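Local coordinates for uncharacterized protein (Mannheimia succiniciproducens, PDB 3KG4) that cleaves CRISPR precursor RNA as a metal-independent Cas5d endoribonuclease in the processing of crRNA for antiviral defence, at residues A[28-33]-A[189-194]. Residues are numbered along the deposited sequence; the frame is centred on the assembly and turned at random.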
loop_
_atom_site.group_PDB
_atom_site.type_symbol
_atom_site.label_atom_id
_atom_site.label_comp_id
_atom_site.label_asym_id
_atom_site.label_seq_id
_atom_site.Cartn_x
_atom_site.Cartn_y
_atom_site.Cartn_z
ATOM N N VAL A 28 4.015 15.911 7.380
ATOM C CA VAL A 28 3.520 15.024 8.443
ATOM C C VAL A 28 2.822 13.819 7.801
ATOM O O VAL A 28 1.988 13.994 6.935
ATOM C CB VAL A 28 2.479 15.726 9.342
ATOM C CG1 VAL A 28 1.985 14.775 10.443
ATOM C CG2 VAL A 28 3.082 17.024 9.976
ATOM N N SER A 29 3.220 12.622 8.212
ATOM C CA SER A 29 2.667 11.374 7.636
ATOM C C SER A 29 1.272 11.080 8.204
ATOM O O SER A 29 0.932 11.378 9.363
ATOM C CB SER A 29 3.589 10.184 7.941
ATOM O OG SER A 29 3.110 8.924 7.394
ATOM N N TYR A 30 0.471 10.465 7.359
ATOM C CA TYR A 30 -0.689 9.763 7.797
ATOM C C TYR A 30 -0.259 8.645 8.741
ATOM O O TYR A 30 0.930 8.289 8.814
ATOM C CB TYR A 30 -1.370 9.166 6.623
ATOM C CG TYR A 30 -2.250 10.052 5.808
ATOM C CD1 TYR A 30 -3.402 10.626 6.357
ATOM C CD2 TYR A 30 -2.015 10.224 4.467
ATOM C CE1 TYR A 30 -4.262 11.394 5.580
ATOM C CE2 TYR A 30 -2.867 10.996 3.678
ATOM C CZ TYR A 30 -3.988 11.571 4.256
ATOM O OH TYR A 30 -4.862 12.318 3.505
ATOM N N ASP A 31 -1.225 8.112 9.480
ATOM C CA ASP A 31 -0.968 7.055 10.454
ATOM C C ASP A 31 -0.617 5.721 9.838
ATOM O O ASP A 31 0.033 4.911 10.502
ATOM C CB ASP A 31 -2.203 6.828 11.372
ATOM C CG ASP A 31 -2.493 7.979 12.269
ATOM O OD1 ASP A 31 -1.854 9.042 12.135
ATOM O OD2 ASP A 31 -3.353 7.808 13.185
ATOM N N VAL A 32 -1.036 5.506 8.599
ATOM C CA VAL A 32 -0.815 4.252 7.876
ATOM C C VAL A 32 -0.649 4.579 6.388
ATOM O O VAL A 32 -0.949 5.684 5.911
ATOM C CB VAL A 32 -2.033 3.287 8.012
ATOM C CG1 VAL A 32 -2.358 2.969 9.543
ATOM C CG2 VAL A 32 -3.283 3.894 7.362
ATOM N N ILE A 33 -0.230 3.562 5.653
ATOM C CA ILE A 33 -0.150 3.651 4.214
ATOM C C ILE A 33 -1.510 3.910 3.534
ATOM O O ILE A 33 -2.563 3.377 3.935
ATOM C CB ILE A 33 0.571 2.361 3.657
ATOM C CG1 ILE A 33 0.896 2.526 2.167
ATOM C CG2 ILE A 33 -0.325 1.149 3.860
ATOM C CD1 ILE A 33 1.938 1.543 1.636
ATOM N N GLY A 189 -10.040 8.342 10.295
ATOM C CA GLY A 189 -10.545 9.594 9.716
ATOM C C GLY A 189 -10.426 9.584 8.188
ATOM O O GLY A 189 -10.242 8.535 7.557
ATOM N N TRP A 190 -10.538 10.761 7.600
ATOM C CA TRP A 190 -10.539 10.891 6.145
ATOM C C TRP A 190 -9.104 10.831 5.631
ATOM O O TRP A 190 -8.212 11.464 6.186
ATOM C CB TRP A 190 -11.222 12.189 5.754
ATOM C CG TRP A 190 -12.659 12.187 6.074
ATOM C CD1 TRP A 190 -13.292 12.861 7.102
ATOM C CD2 TRP A 190 -13.671 11.461 5.393
ATOM N NE1 TRP A 190 -14.653 12.558 7.088
ATOM C CE2 TRP A 190 -14.899 11.714 6.051
ATOM C CE3 TRP A 190 -13.674 10.627 4.266
ATOM C CZ2 TRP A 190 -16.083 11.184 5.609
ATOM C CZ3 TRP A 190 -14.834 10.093 3.851
ATOM C CH2 TRP A 190 -16.040 10.372 4.517
ATOM N N MET A 191 -8.860 10.005 4.634
ATOM C CA MET A 191 -7.488 9.815 4.150
ATOM C C MET A 191 -7.580 9.809 2.647
ATOM O O MET A 191 -8.593 9.391 2.090
ATOM C CB MET A 191 -6.903 8.449 4.581
ATOM C CG MET A 191 -6.544 8.263 6.058
ATOM S SD MET A 191 -5.550 6.794 6.522
ATOM C CE MET A 191 -4.199 6.936 5.218
ATOM N N LEU A 192 -6.496 10.213 1.987
ATOM C CA LEU A 192 -6.415 10.095 0.546
ATOM C C LEU A 192 -6.629 8.663 0.142
ATOM O O LEU A 192 -5.998 7.789 0.729
ATOM C CB LEU A 192 -5.016 10.516 0.098
ATOM C CG LEU A 192 -4.840 10.500 -1.423
ATOM C CD1 LEU A 192 -5.637 11.695 -1.972
ATOM C CD2 LEU A 192 -3.327 10.588 -1.732
ATOM N N HIS A 193 -7.554 8.425 -0.797
ATOM C CA HIS A 193 -7.705 7.139 -1.438
ATOM C C HIS A 193 -6.708 7.142 -2.643
ATOM O O HIS A 193 -5.766 6.354 -2.705
ATOM C CB HIS A 193 -9.134 6.958 -1.907
ATOM C CG HIS A 193 -9.473 5.574 -2.378
ATOM N ND1 HIS A 193 -8.587 4.778 -3.073
ATOM C CD2 HIS A 193 -10.615 4.854 -2.274
ATOM C CE1 HIS A 193 -9.150 3.613 -3.343
ATOM N NE2 HIS A 193 -10.390 3.636 -2.882
ATOM N N ASP A 194 -6.922 8.035 -3.592
ATOM C CA ASP A 194 -5.974 8.172 -4.721
ATOM C C ASP A 194 -6.258 9.475 -5.455
ATOM O O ASP A 194 -7.203 10.160 -5.126
ATOM C CB ASP A 194 -6.109 6.964 -5.685
ATOM C CG ASP A 194 -4.754 6.410 -6.171
ATOM O OD1 ASP A 194 -4.650 5.149 -6.291
ATOM O OD2 ASP A 194 -3.807 7.225 -6.415
#
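Tyr30 and Met191 point head to tail alongside one another, forming a Met-aromatic contact between the loop that leads into helix 35-45 and the outermost strand 186-195 of the large antiparallel sheet of this Cas5 protein. The ring of Tyr30 reaches out from the loop with CG anti to the carbonyl carbon (chi1 -81°), its hydroxyl arriving at the strand backbone. Met191 runs the other way, from strand to loop, and a turn about the CG-SD bond (chi3 48°) lays the methyl over one face of the ring. Met191 CE sits 4.0 Å from the Tyr30 ring centroid, a CH-pi contact displaced toward the CG side of the ring, where Met191 CE is 3.7 Å from Tyr30 CG. The sulfur stands more obliquely, Met191 SD lying 4.9 Å from the same centroid, while Met191 CG packs against CD1 and CE1 of Tyr30. Val32 lies roughly perpendicular to the Met191 chain and meets the thioether with one branch, CG2 approaching SD of Met191 to 3.8 Å. Beside the ring, the methyl also meets the loop backbone, with Met191 CE 3.6 Å from Val32 O. Phe206 and Ala208 of the neighbouring strand 203-211 also touch Met191, and Asp31 forms a salt bridge with Arg186, a second tie from the loop to this strand. At the far end of the ring, Leu192 CB lies beside the phenol, and the Leu192 backbone N-H donates to Tyr30 OH in a moderately bent hydrogen bond, N to OH 3.1 Å with 148° at the hydrogen.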